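Local atomic coordinates of lactate dehydrogenase (Eimeria maxima, PDB entry 6CT6), a protein that probably interconverts pyruvate and lactate with the help of NAD(H), and here holds NADH together with the pyruvate analogue oxamate. Residues P193-Y197 with L299-E305; N44-A50 with V66-N70; T131-D135 with I184-G188. One frame throughout, in Å; residues are numbered along the deposited sequence.

Interaction 1: P193-Y197 with L299-E305; sequences PLMRY and LDLNQEE. With GLC (alpha-D-glucopyranose), chain E.
Pro193 ends a short strand, and 194-197 turn toward the next, 199-200. Leu194 is the centre of an inverse gamma turn (phi/psi -89/80), and Tyr197 N hydrogen-bonds to Leu194 O at 3.0 Å. In 299-305 an extended lead-in, with a second inverse gamma turn at Asp300 (-89/68), runs into the helix that begins at Gln303. Across the segments the CA atoms come nearest at Leu194 and Glu305, 8.0 Å apart. Asn302 is the N-cap: Glu305 N hydrogen-bonds to Asn302 OD1 at 2.7 Å, and Asn302 N to Glu305 OE1 at 3.1 Å. The same Glu305 carboxylate takes the guanidinium of Arg196 (chi1 t, chi2 t, chi3 p) in a two-pronged salt bridge, NE to OE2 at 2.7 Å and NH2 to OE1 at 3.0 Å. Arg196 NH2 also hydrogen-bonds to Asp300 O at 3.2 Å. Water 1 accepts from Arg196 N, 2.8 Å from its oxygen, and donates to Glu305 OE2, 2.9 Å away. Apolar contacts lie beside these charges: Leu194 CD1 to Leu299 CD1 at 3.4 Å, Leu194 CD2 to Leu301 CD2 at 3.9 Å, and Tyr197 CE2 to Leu301 CD2 at 4.1 Å. Nearby, a glucose gives hydrogen bonds from O1 and O2 to Glu304 OE2, both 3.0 Å. Arg196 docks on the glutamate of a capping box that opens helix 303-328, tying it to a turn of the small antiparallel sheet.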
loop_
_atom_site.group_PDB
_atom_site.type_symbol
_atom_site.label_atom_id
_atom_site.label_comp_id
_atom_site.label_asym_id
_atom_site.label_seq_id
_atom_site.Cartn_x
_atom_site.Cartn_y
_atom_site.Cartn_z
ATOM N N PRO B 193 -24.116 -9.970 -9.420
ATOM C CA PRO B 193 -23.466 -11.181 -8.896
ATOM C C PRO B 193 -24.176 -12.423 -9.411
ATOM O O PRO B 193 -25.380 -12.601 -9.205
ATOM C CB PRO B 193 -23.602 -11.032 -7.375
ATOM C CG PRO B 193 -23.899 -9.589 -7.143
ATOM C CD PRO B 193 -24.643 -9.117 -8.344
ATOM N N LEU B 194 -23.421 -13.282 -10.097
ATOM C CA LEU B 194 -23.983 -14.469 -10.746
ATOM C C LEU B 194 -23.981 -15.627 -9.755
ATOM O O LEU B 194 -23.130 -16.518 -9.782
ATOM C CB LEU B 194 -23.198 -14.804 -12.008
ATOM C CG LEU B 194 -23.373 -13.846 -13.185
ATOM C CD1 LEU B 194 -22.407 -14.201 -14.307
ATOM C CD2 LEU B 194 -24.805 -13.868 -13.696
ATOM N N MET B 195 -24.984 -15.617 -8.873
ATOM C CA MET B 195 -25.042 -16.607 -7.803
ATOM C C MET B 195 -25.149 -18.023 -8.352
ATOM O O MET B 195 -24.713 -18.975 -7.693
ATOM C CB MET B 195 -26.221 -16.304 -6.877
ATOM C CG MET B 195 -26.258 -14.869 -6.366
ATOM S SD MET B 195 -24.692 -14.326 -5.642
ATOM C CE MET B 195 -24.773 -15.091 -4.026
ATOM N N ARG B 196 -25.712 -18.186 -9.551
ATOM C CA ARG B 196 -25.871 -19.520 -10.121
ATOM C C ARG B 196 -24.534 -20.117 -10.546
ATOM O O ARG B 196 -24.393 -21.345 -10.590
ATOM C CB ARG B 196 -26.828 -19.468 -11.315
ATOM C CG ARG B 196 -26.999 -20.795 -12.046
ATOM C CD ARG B 196 -28.165 -20.749 -13.029
ATOM N NE ARG B 196 -27.873 -19.967 -14.229
ATOM C CZ ARG B 196 -27.340 -20.457 -15.346
ATOM N NH1 ARG B 196 -27.018 -21.739 -15.434
ATOM N NH2 ARG B 196 -27.123 -19.656 -16.383
ATOM N N TYR B 197 -23.549 -19.275 -10.855
ATOM C CA TYR B 197 -22.262 -19.721 -11.369
ATOM C C TYR B 197 -21.195 -19.861 -10.286
ATOM O O TYR B 197 -20.043 -20.169 -10.609
ATOM C CB TYR B 197 -21.761 -18.759 -12.449
ATOM C CG TYR B 197 -22.364 -18.955 -13.827
ATOM C CD1 TYR B 197 -21.833 -19.887 -14.712
ATOM C CD2 TYR B 197 -23.437 -18.185 -14.258
ATOM C CE1 TYR B 197 -22.366 -20.061 -15.978
ATOM C CE2 TYR B 197 -23.978 -18.352 -15.525
ATOM C CZ TYR B 197 -23.435 -19.291 -16.380
ATOM O OH TYR B 197 -23.963 -19.466 -17.641
ATOM N N LEU B 299 -21.334 -16.113 -21.602
ATOM C CA LEU B 299 -22.023 -17.028 -20.706
ATOM C C LEU B 299 -23.395 -17.402 -21.259
ATOM O O LEU B 299 -24.048 -16.617 -21.953
ATOM C CB LEU B 299 -22.182 -16.390 -19.324
ATOM C CG LEU B 299 -20.897 -15.985 -18.594
ATOM C CD1 LEU B 299 -21.223 -15.174 -17.347
ATOM C CD2 LEU B 299 -20.079 -17.206 -18.226
ATOM N N ASP B 300 -23.833 -18.619 -20.938
ATOM C CA ASP B 300 -25.158 -19.094 -21.340
ATOM C C ASP B 300 -26.175 -18.708 -20.265
ATOM O O ASP B 300 -26.738 -19.539 -19.550
ATOM C CB ASP B 300 -25.130 -20.598 -21.585
ATOM C CG ASP B 300 -26.430 -21.119 -22.168
ATOM O OD1 ASP B 300 -27.197 -20.311 -22.735
ATOM O OD2 ASP B 300 -26.684 -22.338 -22.066
ATOM N N LEU B 301 -26.396 -17.398 -20.161
ATOM C CA LEU B 301 -27.312 -16.862 -19.164
ATOM C C LEU B 301 -28.741 -17.316 -19.439
ATOM O O LEU B 301 -29.169 -17.451 -20.589
ATOM C CB LEU B 301 -27.255 -15.332 -19.148
ATOM C CG LEU B 301 -25.917 -14.669 -18.802
ATOM C CD1 LEU B 301 -26.009 -13.152 -18.931
ATOM C CD2 LEU B 301 -25.484 -15.051 -17.397
ATOM N N ASN B 302 -29.485 -17.546 -18.360
ATOM C CA ASN B 302 -30.896 -17.873 -18.461
ATOM C C ASN B 302 -31.715 -16.587 -18.578
ATOM O O ASN B 302 -31.183 -15.472 -18.567
ATOM C CB ASN B 302 -31.327 -18.722 -17.265
ATOM C CG ASN B 302 -31.244 -17.972 -15.944
ATOM O OD1 ASN B 302 -31.235 -16.743 -15.910
ATOM N ND2 ASN B 302 -31.192 -18.719 -14.843
ATOM N N GLN B 303 -33.036 -16.740 -18.676
ATOM C CA GLN B 303 -33.894 -15.593 -18.961
ATOM C C GLN B 303 -33.874 -14.585 -17.817
ATOM O O GLN B 303 -33.750 -13.377 -18.047
ATOM C CB GLN B 303 -35.317 -16.071 -19.247
ATOM C CG GLN B 303 -35.388 -17.176 -20.292
ATOM C CD GLN B 303 -34.561 -16.865 -21.523
ATOM O OE1 GLN B 303 -34.726 -15.818 -22.148
ATOM N NE2 GLN B 303 -33.653 -17.771 -21.869
ATOM N N GLU B 304 -33.995 -15.058 -16.574
ATOM C CA GLU B 304 -33.945 -14.142 -15.438
ATOM C C GLU B 304 -32.644 -13.350 -15.428
ATOM O O GLU B 304 -32.645 -12.137 -15.187
ATOM C CB GLU B 304 -34.101 -14.906 -14.122
ATOM C CG GLU B 304 -33.761 -14.069 -12.887
ATOM C CD GLU B 304 -34.000 -14.803 -11.584
ATOM O OE1 GLU B 304 -34.786 -15.772 -11.576
ATOM O OE2 GLU B 304 -33.394 -14.407 -10.565
ATOM N N GLU B 305 -31.519 -14.022 -15.678
ATOM C CA GLU B 305 -30.229 -13.345 -15.645
ATOM C C GLU B 305 -30.110 -12.330 -16.776
ATOM O O GLU B 305 -29.580 -11.230 -16.576
ATOM C CB GLU B 305 -29.109 -14.382 -15.706
ATOM C CG GLU B 305 -29.033 -15.246 -14.448
ATOM C CD GLU B 305 -28.301 -16.558 -14.663
ATOM O OE1 GLU B 305 -27.886 -16.841 -15.807
ATOM O OE2 GLU B 305 -28.147 -17.314 -13.680
HETATM C C1 GLC E . -31.161 -12.615 -7.645
HETATM C C2 GLC E . -30.279 -13.823 -8.119
HETATM C C3 GLC E . -30.527 -15.061 -7.230
HETATM C C4 GLC E . -30.276 -14.612 -5.815
HETATM C C5 GLC E . -31.439 -13.703 -5.473
HETATM C C6 GLC E . -31.290 -13.407 -3.969
HETATM O O1 GLC E . -32.421 -12.696 -8.250
HETATM O O2 GLC E . -30.585 -14.165 -9.444
HETATM O O3 GLC E . -29.594 -16.055 -7.546
HETATM O O4 GLC E . -30.330 -15.725 -4.962
HETATM O O5 GLC E . -31.299 -12.500 -6.207
HETATM O O6 GLC E . -29.986 -12.940 -3.754
HETATM O O HOH W 1 -26.633 -16.372 -11.427
#

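Interaction 2: N44-A50 with V66-N70; sequences NMPMGKA and VYGSN
Residues 45-50, the first turns of helix 45-59, run nearly antiparallel to strand 66-69. Their axes make an angle of 169° and approach to 6.1 Å. The CA pairs in register are Ala50 with Val66 (5.0 Å), Met47 with Gly68 (4.0 Å) and Asn44 with Asn70 (7.3 Å). Val66 points at the helix, and its CG1 lies 3.8 Å from Ala50 CB. Val66 O is closer still, 3.3 Å from Ala50 CB. Tyr67 turns its CB away, but Tyr67 C is 3.5 Å from Ala50 CB. At Gly68 the backbones come closest. Gly68 CA makes a CA-H...O contact with Pro46 O at 3.6 Å, and Gly68 N is 3.4 Å from Ala50 CB. A CB on residue 68 would collide with Met47 N and Pro46 C, so the absence of a side chain permits this approach. The two elements belong to a right-handed beta-alpha-beta crossover, strand 35-39, helix 45-59, strand 66-69, in the Rossmann-type NAD-binding domain. Within this chain strand 66-69 is an outermost strand of the sheet. Ser69 also points its CB away; its O lies 3.7 Å from Pro46 CG, and its CA 3.7 Å from Met47 CE. The Met47 chain (chi1 m, chi2 p, chi3 t) runs forward along the strand toward Asn70, with Met47 CE 3.6 Å from Gly68 O and 3.5 Å from Asn70 OD1. Asn70 accepts the cross-segment hydrogen bond, Asn44 N to Asn70 OD1 at 3.1 Å, at the N-cap of the helix. Its ND2 hydrogen-bonds to the carbonyls of Asp40 and Val42, and Leu236 of the second subunit packs on Asn44 and Met47.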
loop_
_atom_site.group_PDB
_atom_site.type_symbol
_atom_site.label_atom_id
_atom_site.label_comp_id
_atom_site.label_asym_id
_atom_site.label_seq_id
_atom_site.Cartn_x
_atom_site.Cartn_y
_atom_site.Cartn_z
ATOM N N ASN B 44 4.888 17.981 -7.827
ATOM C CA ASN B 44 5.871 17.381 -6.925
ATOM C C ASN B 44 5.355 16.212 -6.084
ATOM O O ASN B 44 6.157 15.386 -5.635
ATOM C CB ASN B 44 6.448 18.455 -5.997
ATOM C CG ASN B 44 7.262 19.489 -6.746
ATOM O OD1 ASN B 44 7.915 19.176 -7.740
ATOM N ND2 ASN B 44 7.223 20.731 -6.274
ATOM N N MET B 45 4.045 16.120 -5.852
ATOM C CA MET B 45 3.528 15.035 -5.019
ATOM C C MET B 45 3.948 13.660 -5.529
ATOM O O MET B 45 4.412 12.839 -4.717
ATOM C CB MET B 45 2.004 15.154 -4.912
ATOM C CG MET B 45 1.336 14.064 -4.076
ATOM S SD MET B 45 0.986 12.541 -4.993
ATOM C CE MET B 45 -0.452 13.046 -5.933
ATOM N N PRO B 46 3.821 13.333 -6.817
ATOM C CA PRO B 46 4.287 12.012 -7.271
ATOM C C PRO B 46 5.783 11.810 -7.112
ATOM O O PRO B 46 6.231 10.663 -6.999
ATOM C CB PRO B 46 3.857 11.971 -8.746
ATOM C CG PRO B 46 3.634 13.391 -9.130
ATOM C CD PRO B 46 3.157 14.081 -7.898
ATOM N N MET B 47 6.576 12.887 -7.105
ATOM C CA MET B 47 8.006 12.742 -6.849
ATOM C C MET B 47 8.273 12.349 -5.401
ATOM O O MET B 47 9.217 11.598 -5.128
ATOM C CB MET B 47 8.745 14.036 -7.184
ATOM C CG MET B 47 8.870 14.339 -8.675
ATOM S SD MET B 47 7.321 14.890 -9.425
ATOM C CE MET B 47 7.917 15.767 -10.872
ATOM N N GLY B 48 7.456 12.837 -4.467
ATOM C CA GLY B 48 7.610 12.426 -3.082
ATOM C C GLY B 48 7.299 10.953 -2.884
ATOM O O GLY B 48 8.035 10.234 -2.202
ATOM N N LYS B 49 6.198 10.484 -3.473
ATOM C CA LYS B 49 5.852 9.070 -3.373
ATOM C C LYS B 49 6.887 8.202 -4.076
ATOM O O LYS B 49 7.263 7.140 -3.566
ATOM C CB LYS B 49 4.461 8.830 -3.956
ATOM C CG LYS B 49 3.329 9.400 -3.116
ATOM C CD LYS B 49 1.967 9.015 -3.676
ATOM C CE LYS B 49 0.837 9.418 -2.733
ATOM N NZ LYS B 49 -0.509 9.147 -3.311
ATOM N N ALA B 50 7.365 8.643 -5.243
ATOM C CA ALA B 50 8.370 7.877 -5.974
ATOM C C ALA B 50 9.651 7.731 -5.163
ATOM O O ALA B 50 10.277 6.666 -5.163
ATOM C CB ALA B 50 8.661 8.547 -7.313
ATOM N N VAL B 66 10.985 3.779 -9.285
ATOM C CA VAL B 66 9.736 4.519 -9.430
ATOM C C VAL B 66 10.091 5.981 -9.662
ATOM O O VAL B 66 10.853 6.569 -8.885
ATOM C CB VAL B 66 8.826 4.361 -8.199
ATOM C CG1 VAL B 66 7.510 5.108 -8.404
ATOM C CG2 VAL B 66 8.554 2.892 -7.914
ATOM N N TYR B 67 9.559 6.554 -10.738
ATOM C CA TYR B 67 9.742 7.955 -11.080
ATOM C C TYR B 67 8.453 8.723 -10.810
ATOM O O TYR B 67 7.351 8.179 -10.935
ATOM C CB TYR B 67 10.114 8.129 -12.557
ATOM C CG TYR B 67 11.272 7.294 -13.070
ATOM C CD1 TYR B 67 12.566 7.805 -13.101
ATOM C CD2 TYR B 67 11.065 6.010 -13.562
ATOM C CE1 TYR B 67 13.624 7.053 -13.586
ATOM C CE2 TYR B 67 12.119 5.250 -14.048
ATOM C CZ TYR B 67 13.396 5.779 -14.059
ATOM O OH TYR B 67 14.448 5.033 -14.538
ATOM N N GLY B 68 8.596 9.991 -10.440
ATOM C CA GLY B 68 7.476 10.925 -10.360
ATOM C C GLY B 68 7.568 11.951 -11.478
ATOM O O GLY B 68 8.663 12.414 -11.813
ATOM N N SER B 69 6.419 12.298 -12.057
ATOM C CA SER B 69 6.396 13.232 -13.174
ATOM C C SER B 69 5.101 14.034 -13.174
ATOM O O SER B 69 4.039 13.539 -12.781
ATOM C CB SER B 69 6.541 12.505 -14.514
ATOM O OG SER B 69 6.584 13.428 -15.589
ATOM N N ASN B 70 5.208 15.288 -13.626
ATOM C CA ASN B 70 4.058 16.141 -13.899
ATOM C C ASN B 70 3.879 16.397 -15.391
ATOM O O ASN B 70 3.128 17.302 -15.772
ATOM C CB ASN B 70 4.190 17.477 -13.163
ATOM C CG ASN B 70 4.146 17.329 -11.655
ATOM O OD1 ASN B 70 5.027 17.822 -10.950
ATOM N ND2 ASN B 70 3.117 16.660 -11.151
#

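Interaction 3: T131-D135 with I184-G188; sequences TNPLD and IGVHG. With NAI (1,4-dihydronicotinamide adenine dinucleotide), chain D; OXM (oxamic acid), chain F.
Thr131 and Asn132 are extended and lead through a cis peptide bond into Pro133, the N-cap of helix 134-145. Residues 184-188 form a loop with an inverse gamma turn at His187. The nearest CA pairs are Leu134 with His187 (6.5 Å) and Asp135 with Val186 (6.7 Å). Thr131 CG2 lies 3.7 Å from NADH O3D. Asn132 ND2 donates hydrogen bonds to oxamate O1 at 3.1 Å and to NADH O2D at 3.2 Å, while Asn132 OD1 meets the edge of the His187 ring at CD2, 3.4 Å. Leu134 CB packs on His187 CB at 4.2 Å. Asp135 accepts a hydrogen bond from His187 N on OD2 at 3.1 Å. Water 2 donates to Asp135 OD1, 2.9 Å from its oxygen, and to Gly185 O, 3.1 Å from it. Ser268 also hydrogen-bonds to OD1. His187 NE2 donates to oxamate O1 at 3.0 Å, and ND1 hydrogen-bonds to Asp160. His187, paired with Asp160 and donating to the pyruvate analogue, is consistent with the acid-base histidine of lactate dehydrogenases.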
loop_
_atom_site.group_PDB
_atom_site.type_symbol
_atom_site.label_atom_id
_atom_site.label_comp_id
_atom_site.label_asym_id
_atom_site.label_seq_id
_atom_site.Cartn_x
_atom_site.Cartn_y
_atom_site.Cartn_z
ATOM N N THR B 131 -10.905 4.801 -13.389
ATOM C CA THR B 131 -11.697 5.980 -13.038
ATOM C C THR B 131 -13.186 5.757 -13.301
ATOM O O THR B 131 -13.580 5.280 -14.370
ATOM C CB THR B 131 -11.201 7.193 -13.830
ATOM O OG1 THR B 131 -9.825 7.441 -13.519
ATOM C CG2 THR B 131 -12.024 8.440 -13.505
ATOM N N ASN B 132 -14.013 6.125 -12.322
ATOM C CA ASN B 132 -15.473 5.987 -12.413
ATOM C C ASN B 132 -16.154 7.190 -13.078
ATOM O O ASN B 132 -15.593 8.287 -13.090
ATOM C CB ASN B 132 -16.071 5.801 -11.017
ATOM C CG ASN B 132 -16.048 4.360 -10.555
ATOM O OD1 ASN B 132 -16.267 3.438 -11.340
ATOM N ND2 ASN B 132 -15.784 4.160 -9.267
ATOM N N PRO B 133 -17.367 6.992 -13.634
ATOM C CA PRO B 133 -18.071 5.720 -13.838
ATOM C C PRO B 133 -17.358 4.852 -14.864
ATOM O O PRO B 133 -17.185 5.234 -16.022
ATOM C CB PRO B 133 -19.458 6.148 -14.333
ATOM C CG PRO B 133 -19.273 7.515 -14.855
ATOM C CD PRO B 133 -18.218 8.134 -13.998
ATOM N N LEU B 134 -16.966 3.667 -14.405
ATOM C CA LEU B 134 -15.936 2.885 -15.081
ATOM C C LEU B 134 -16.285 2.636 -16.544
ATOM O O LEU B 134 -15.456 2.847 -17.438
ATOM C CB LEU B 134 -15.748 1.570 -14.322
ATOM C CG LEU B 134 -14.545 0.665 -14.590
ATOM C CD1 LEU B 134 -14.977 -0.517 -15.432
ATOM C CD2 LEU B 134 -13.386 1.407 -15.243
ATOM N N ASP B 135 -17.518 2.211 -16.813
ATOM C CA ASP B 135 -17.831 1.650 -18.122
ATOM C C ASP B 135 -17.929 2.714 -19.209
ATOM O O ASP B 135 -17.673 2.414 -20.381
ATOM C CB ASP B 135 -19.121 0.837 -18.031
ATOM C CG ASP B 135 -19.022 -0.284 -17.011
ATOM O OD1 ASP B 135 -18.509 -1.368 -17.365
ATOM O OD2 ASP B 135 -19.440 -0.074 -15.853
ATOM N N ILE B 184 -20.892 -9.541 -13.015
ATOM C CA ILE B 184 -20.812 -8.969 -14.355
ATOM C C ILE B 184 -21.683 -7.720 -14.438
ATOM O O ILE B 184 -22.397 -7.374 -13.491
ATOM C CB ILE B 184 -21.221 -9.990 -15.435
ATOM C CG1 ILE B 184 -22.680 -10.429 -15.259
ATOM C CG2 ILE B 184 -20.293 -11.196 -15.394
ATOM C CD1 ILE B 184 -23.239 -11.200 -16.444
ATOM N N GLY B 185 -21.622 -7.037 -15.578
ATOM C CA GLY B 185 -22.492 -5.908 -15.836
ATOM C C GLY B 185 -21.814 -4.573 -15.613
ATOM O O GLY B 185 -20.641 -4.394 -15.957
ATOM N N VAL B 186 -22.548 -3.630 -15.045
ATOM C CA VAL B 186 -22.032 -2.294 -14.778
ATOM C C VAL B 186 -21.388 -2.297 -13.403
ATOM O O VAL B 186 -21.892 -2.933 -12.470
ATOM C CB VAL B 186 -23.153 -1.240 -14.864
ATOM C CG1 VAL B 186 -24.127 -1.378 -13.689
ATOM C CG2 VAL B 186 -22.566 0.163 -14.912
ATOM N N HIS B 187 -20.271 -1.585 -13.266
ATOM C CA HIS B 187 -19.719 -1.323 -11.940
ATOM C C HIS B 187 -20.584 -0.242 -11.303
ATOM O O HIS B 187 -20.246 0.944 -11.267
ATOM C CB HIS B 187 -18.254 -0.917 -12.012
ATOM C CG HIS B 187 -17.618 -0.746 -10.667
ATOM N ND1 HIS B 187 -17.574 -1.760 -9.734
ATOM C CD2 HIS B 187 -17.025 0.325 -10.087
ATOM C CE1 HIS B 187 -16.971 -1.325 -8.642
ATOM N NE2 HIS B 187 -16.627 -0.063 -8.831
ATOM N N GLY B 188 -21.734 -0.672 -10.807
ATOM C CA GLY B 188 -22.691 0.250 -10.243
ATOM C C GLY B 188 -23.793 -0.491 -9.524
ATOM O O GLY B 188 -23.670 -1.679 -9.222
HETATM P PA NAI D . -7.515 10.023 -5.724
HETATM O O1A NAI D . -8.212 11.366 -5.689
HETATM O O2A NAI D . -6.751 9.547 -4.512
HETATM O O5B NAI D . -6.504 10.047 -6.973
HETATM C C5B NAI D . -6.878 10.655 -8.206
HETATM C C4B NAI D . -5.668 11.402 -8.739
HETATM O O4B NAI D . -5.836 11.772 -10.109
HETATM C C3B NAI D . -5.410 12.694 -7.969
HETATM O O3B NAI D . -4.127 12.624 -7.342
HETATM C C2B NAI D . -5.455 13.788 -9.018
HETATM O O2B NAI D . -4.503 14.827 -8.782
HETATM C C1B NAI D . -5.128 12.996 -10.270
HETATM N N9A NAI D . -5.463 13.661 -11.548
HETATM C C8A NAI D . -6.430 14.559 -11.825
HETATM N N7A NAI D . -6.374 14.914 -13.138
HETATM C C5A NAI D . -5.355 14.241 -13.703
HETATM C C6A NAI D . -4.733 14.131 -15.038
HETATM N N6A NAI D . -5.202 14.842 -16.085
HETATM N N1A NAI D . -3.679 13.296 -15.181
HETATM C C2A NAI D . -3.191 12.572 -14.155
HETATM N N3A NAI D . -3.708 12.627 -12.920
HETATM C C4A NAI D . -4.763 13.423 -12.645
HETATM O O3 NAI D . -8.604 8.904 -6.144
HETATM P PN NAI D . -8.411 7.305 -5.998
HETATM O O1N NAI D . -8.864 6.889 -4.619
HETATM O O2N NAI D . -7.031 6.928 -6.487
HETATM O O5D NAI D . -9.508 6.777 -7.054
HETATM C C5D NAI D . -9.340 7.077 -8.435
HETATM C C4D NAI D . -10.548 6.653 -9.259
HETATM O O4D NAI D . -10.774 5.241 -9.161
HETATM C C3D NAI D . -11.817 7.336 -8.774
HETATM O O3D NAI D . -12.562 7.783 -9.910
HETATM C C2D NAI D . -12.562 6.245 -8.041
HETATM O O2D NAI D . -13.975 6.447 -8.012
HETATM C C1D NAI D . -12.160 5.038 -8.871
HETATM N N1N NAI D . -12.396 3.718 -8.270
HETATM C C2N NAI D . -12.734 2.759 -9.133
HETATM C C3N NAI D . -12.977 1.461 -8.742
HETATM C C7N NAI D . -13.359 0.477 -9.807
HETATM O O7N NAI D . -13.192 0.779 -10.979
HETATM N N7N NAI D . -13.885 -0.693 -9.465
HETATM C C4N NAI D . -12.866 1.051 -7.298
HETATM C C5N NAI D . -12.492 2.179 -6.449
HETATM C C6N NAI D . -12.264 3.456 -6.963
HETATM C C1 OXM F . -15.814 2.010 -5.767
HETATM N N1 OXM F . -15.858 3.144 -4.856
HETATM O O1 OXM F . -15.875 2.186 -6.942
HETATM C C2 OXM F . -15.693 0.586 -5.218
HETATM O O2 OXM F . -16.464 -0.318 -5.631
HETATM O O3 OXM F . -14.819 0.310 -4.355
HETATM O O HOH W 2 -17.772 -3.279 -15.380
#

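In the fold
Interaction 3 is fully buried near the centre of the chain. Interactions 1 and 2 are partly buried, each with its centre about 22 Å from that of the chain, on opposite sides. Interaction 2 lies wholly in the NAD-binding domain and is mostly close backbone and apolar packing. Interaction 1 lies in the C-terminal domain and combines a salt bridge with leucine and tyrosine packing. Interaction 3 joins the two domains by polar contacts, and its Asn132 and His187 also bind the ligands. Interactions 1 and 3 touch through Ile184, whose CD1 is 3.8 Å from Leu194 CD1. Helix 303-328 serves both, packing also on Val186. Interaction 2 touches neither, but NADH reaches both Met45 and 131-135.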